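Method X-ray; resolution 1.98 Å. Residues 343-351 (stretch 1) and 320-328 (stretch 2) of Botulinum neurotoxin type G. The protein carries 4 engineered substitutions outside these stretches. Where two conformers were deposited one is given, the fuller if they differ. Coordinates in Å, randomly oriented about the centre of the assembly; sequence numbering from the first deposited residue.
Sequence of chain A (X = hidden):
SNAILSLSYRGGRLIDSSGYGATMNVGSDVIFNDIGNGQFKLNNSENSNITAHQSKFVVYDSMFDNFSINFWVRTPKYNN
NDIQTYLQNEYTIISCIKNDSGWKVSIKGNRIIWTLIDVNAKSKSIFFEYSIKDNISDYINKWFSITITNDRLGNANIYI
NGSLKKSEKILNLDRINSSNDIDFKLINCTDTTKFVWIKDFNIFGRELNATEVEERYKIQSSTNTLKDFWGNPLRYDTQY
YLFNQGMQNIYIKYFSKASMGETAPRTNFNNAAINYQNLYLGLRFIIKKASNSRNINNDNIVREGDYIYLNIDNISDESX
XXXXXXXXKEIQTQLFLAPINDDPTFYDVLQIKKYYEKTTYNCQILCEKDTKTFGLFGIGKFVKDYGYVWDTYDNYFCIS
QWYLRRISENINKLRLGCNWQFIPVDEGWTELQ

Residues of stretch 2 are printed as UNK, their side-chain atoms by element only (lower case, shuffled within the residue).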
# COMPACT_ATOMS: atom_id res chain seq x y z
N ASP A 343 -5.65 15.94 -33.64
CA ASP A 343 -6.58 17.06 -33.67
C ASP A 343 -6.14 18.03 -32.58
O ASP A 343 -6.18 17.71 -31.40
CB ASP A 343 -8.00 16.55 -33.43
CG ASP A 343 -9.05 17.63 -33.58
OD1 ASP A 343 -8.73 18.81 -33.31
OD2 ASP A 343 -10.19 17.29 -33.97
N PRO A 344 -5.67 19.22 -32.99
CA PRO A 344 -5.14 20.20 -32.03
C PRO A 344 -6.20 20.79 -31.08
O PRO A 344 -5.83 21.54 -30.18
CB PRO A 344 -4.57 21.32 -32.92
CG PRO A 344 -4.89 20.96 -34.33
CD PRO A 344 -5.75 19.74 -34.36
N THR A 345 -7.48 20.49 -31.28
CA THR A 345 -8.47 20.95 -30.30
C THR A 345 -8.45 20.05 -29.06
O THR A 345 -9.12 20.33 -28.06
CB THR A 345 -9.89 20.99 -30.88
OG1 THR A 345 -10.27 19.68 -31.31
CG2 THR A 345 -9.97 21.98 -32.07
N PHE A 346 -7.68 18.98 -29.12
CA PHE A 346 -7.53 18.08 -27.98
C PHE A 346 -6.05 17.98 -27.62
O PHE A 346 -5.19 18.22 -28.47
CB PHE A 346 -8.09 16.70 -28.29
CG PHE A 346 -9.50 16.71 -28.82
CD1 PHE A 346 -10.56 17.05 -28.00
CD2 PHE A 346 -9.76 16.35 -30.13
CE1 PHE A 346 -11.87 17.05 -28.49
CE2 PHE A 346 -11.06 16.35 -30.62
CZ PHE A 346 -12.12 16.70 -29.79
N TYR A 347 -5.76 17.62 -26.38
CA TYR A 347 -4.38 17.52 -25.93
C TYR A 347 -4.23 16.34 -24.97
O TYR A 347 -5.07 16.14 -24.08
CB TYR A 347 -4.00 18.82 -25.23
CG TYR A 347 -2.52 18.98 -24.93
CD1 TYR A 347 -1.57 18.77 -25.92
CD2 TYR A 347 -2.08 19.38 -23.67
CE1 TYR A 347 -0.21 18.94 -25.67
CE2 TYR A 347 -0.72 19.56 -23.41
CZ TYR A 347 0.20 19.33 -24.41
OH TYR A 347 1.55 19.49 -24.18
N ASP A 348 -3.16 15.57 -25.14
CA ASP A 348 -3.02 14.32 -24.38
C ASP A 348 -1.84 14.29 -23.41
O ASP A 348 -1.69 13.33 -22.65
CB ASP A 348 -2.96 13.11 -25.31
CG ASP A 348 -1.78 13.17 -26.29
OD1 ASP A 348 -1.11 14.22 -26.38
OD2 ASP A 348 -1.54 12.17 -26.98
N VAL A 349 -1.04 15.34 -23.41
CA VAL A 349 0.13 15.39 -22.53
C VAL A 349 -0.25 15.79 -21.08
O VAL A 349 -0.70 16.92 -20.82
CB VAL A 349 1.20 16.32 -23.09
CG1 VAL A 349 2.40 16.36 -22.15
CG2 VAL A 349 1.61 15.86 -24.51
N LEU A 350 -0.08 14.85 -20.17
CA LEU A 350 -0.47 15.02 -18.78
C LEU A 350 0.74 14.96 -17.86
O LEU A 350 1.83 14.56 -18.27
CB LEU A 350 -1.43 13.90 -18.36
CG LEU A 350 -2.59 13.63 -19.31
CD1 LEU A 350 -3.40 12.41 -18.82
CD2 LEU A 350 -3.45 14.88 -19.43
N GLN A 351 0.53 15.32 -16.60
CA GLN A 351 1.58 15.24 -15.59
C GLN A 351 1.00 14.65 -14.31
O GLN A 351 -0.04 15.10 -13.82
CB GLN A 351 2.16 16.62 -15.30
CG GLN A 351 2.73 17.33 -16.51
CD GLN A 351 2.97 18.81 -16.26
OE1 GLN A 351 3.62 19.18 -15.29
NE2 GLN A 351 2.44 19.65 -17.14
N UNK A 320 -7.09 3.46 -27.21
CA UNK A 320 -7.71 4.75 -26.96
C UNK A 320 -6.79 5.51 -26.03
O UNK A 320 -5.83 4.95 -25.52
c UNK A 320 -10.22 4.36 -27.26
c UNK A 320 -11.23 3.08 -29.03
o UNK A 320 -13.36 3.70 -29.91
c UNK A 320 -11.33 5.21 -27.27
c UNK A 320 -12.38 4.99 -28.16
c UNK A 320 -12.32 3.93 -29.03
c UNK A 320 -9.08 4.60 -26.29
c UNK A 320 -10.19 3.30 -28.15
N UNK A 321 -7.08 6.78 -25.80
CA UNK A 321 -6.23 7.60 -24.97
C UNK A 321 -7.09 8.69 -24.40
O UNK A 321 -8.13 9.03 -24.97
c UNK A 321 -1.02 8.45 -26.71
c UNK A 321 -3.02 9.61 -25.86
n UNK A 321 -2.13 8.47 -25.97
c UNK A 321 -4.26 9.25 -25.06
n UNK A 321 -0.67 9.53 -27.41
c UNK A 321 -5.11 8.21 -25.81
n UNK A 321 -0.27 7.36 -26.73
N UNK A 322 -6.67 9.23 -23.26
CA UNK A 322 -7.39 10.31 -22.62
C UNK A 322 -6.99 11.64 -23.24
O UNK A 322 -5.80 11.95 -23.33
c UNK A 322 -7.52 9.00 -20.42
c UNK A 322 -7.83 11.51 -20.45
c UNK A 322 -7.11 10.34 -21.10
N UNK A 323 -7.98 12.43 -23.66
CA UNK A 323 -7.72 13.76 -24.21
C UNK A 323 -8.42 14.87 -23.43
O UNK A 323 -9.54 14.72 -22.95
c UNK A 323 -8.09 13.86 -25.70
c UNK A 323 -7.46 11.72 -26.87
o UNK A 323 -4.74 10.81 -29.10
c UNK A 323 -7.19 13.06 -26.61
c UNK A 323 -6.08 13.63 -27.20
c UNK A 323 -5.54 11.57 -28.29
c UNK A 323 -5.25 12.90 -28.05
c UNK A 323 -6.64 10.98 -27.70
N UNK A 324 -7.74 16.01 -23.34
CA UNK A 324 -8.31 17.19 -22.74
C UNK A 324 -8.78 18.17 -23.83
O UNK A 324 -8.04 18.47 -24.76
c UNK A 324 -7.00 16.99 -20.63
c UNK A 324 -7.28 17.87 -21.84
c UNK A 324 -7.77 19.26 -21.40
N UNK A 325 -10.00 18.67 -23.71
CA UNK A 325 -10.48 19.68 -24.65
C UNK A 325 -9.79 21.01 -24.33
O UNK A 325 -10.08 21.63 -23.33
c UNK A 325 -12.59 17.42 -25.04
c UNK A 325 -12.00 19.81 -24.56
c UNK A 325 -12.76 18.86 -25.49
c UNK A 325 -14.24 19.23 -25.58
N UNK A 326 -8.87 21.44 -25.19
CA UNK A 326 -8.05 22.61 -24.88
C UNK A 326 -8.72 23.96 -25.05
O UNK A 326 -8.33 24.93 -24.41
c UNK A 326 -6.73 22.62 -25.68
c UNK A 326 -5.78 21.58 -25.12
c UNK A 326 -7.00 22.37 -27.15
N UNK A 327 -9.74 24.03 -25.90
CA UNK A 327 -10.41 25.29 -26.18
C UNK A 327 -11.74 25.44 -25.47
O UNK A 327 -12.65 26.10 -25.96
c UNK A 327 -10.60 25.48 -27.69
n UNK A 327 -8.34 26.37 -27.78
c UNK A 327 -9.29 25.69 -28.43
o UNK A 327 -9.12 25.25 -29.57
N UNK A 328 -11.87 24.81 -24.31
CA UNK A 328 -13.05 25.02 -23.47
C UNK A 328 -12.86 26.24 -22.57
O UNK A 328 -11.78 26.47 -22.03
o UNK A 328 -14.38 24.09 -21.69
c UNK A 328 -13.35 23.80 -22.61
O HOH W 1 -3.30 11.05 -22.25
O HOH W 2 -2.21 12.10 -29.86

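Position 320 opens the strand with one carbon leading to a six-carbon ring that bears an oxygen; nothing on stretch 1 is within reach. It is Tyr320.

At position 321 three carbons run to a nitrogen, then to a carbon carrying two more nitrogens, a guanidinium. One terminal nitrogen meets Asp348 near the plane of the group, so this is Arg321, and NH1 donates to Asp348 OD2 at 2.8 Å in a salt bridge. Its other nitrogens are satisfied elsewhere in the structure.

Position 322 has three carbons, one carrying the other two, with no side-chain atom closer than 4.8 Å to stretch 1. The fork at the first carbon gives Val322. Its backbone does more: water 1 donates to Val322 O (2.9 Å) and to Asp348 O (2.8 Å), linking the two stretches where the direct ladder has stopped.

Position 323 repeats the oxygen-bearing six-carbon ring on one carbon, packed against Phe346 and Asp348. This is Tyr323; CD1 lies 3.8 Å from Phe346 CB and CE1 3.6 Å from Asp348 CB. Water 2 joins Tyr323 OH (2.9 Å) to Asp348 OD2 (3.0 Å), so the carboxylate oxygen that binds Arg321 is also tied to the phenol.

Position 324 again shows one carbon carrying two, near Leu350: Val324. Its CG2 is 4.3 Å from Leu350 CD2, a loose apolar contact. The backbone pairs tightly with Tyr347, Val324 N donating to Tyr347 O at 2.8 Å and Tyr347 N to Val324 O at 2.9 Å.

Position 325 has four carbons forked at the second, reaching the edge of the Phe346 ring. It is Leu325, with CD1 3.5 Å from Phe346 CE1.

Position 326 has three carbons forked at the first, lying against Tyr347 and the Thr345 carbonyl. It is Val326: CG1 is 3.3 Å from Tyr347 CB, and Val326 N donates to Thr345 O at 3.1 Å.

Position 327 has two carbons, the second carrying an oxygen and a nitrogen, close to the Thr345 methyl. It is Asn327. Position 328, a carbon and an oxygen, touches nothing on stretch 1 and is Ser328.

The rule is a short antiparallel ladder with specific ends. Tyr347 and Val324 form the hydrogen-bonded pair, while Phe346 faces Leu325 in the neighbouring non-hydrogen-bonded pair, their side chains on the other face of the sheet. Beyond the ladder, Val326 takes the Thr345 carbonyl at one end; at the other, Asp348 gathers Arg321 directly and Tyr323 through water.

Stretch 2, residues 320-328: YRVYVLVNS
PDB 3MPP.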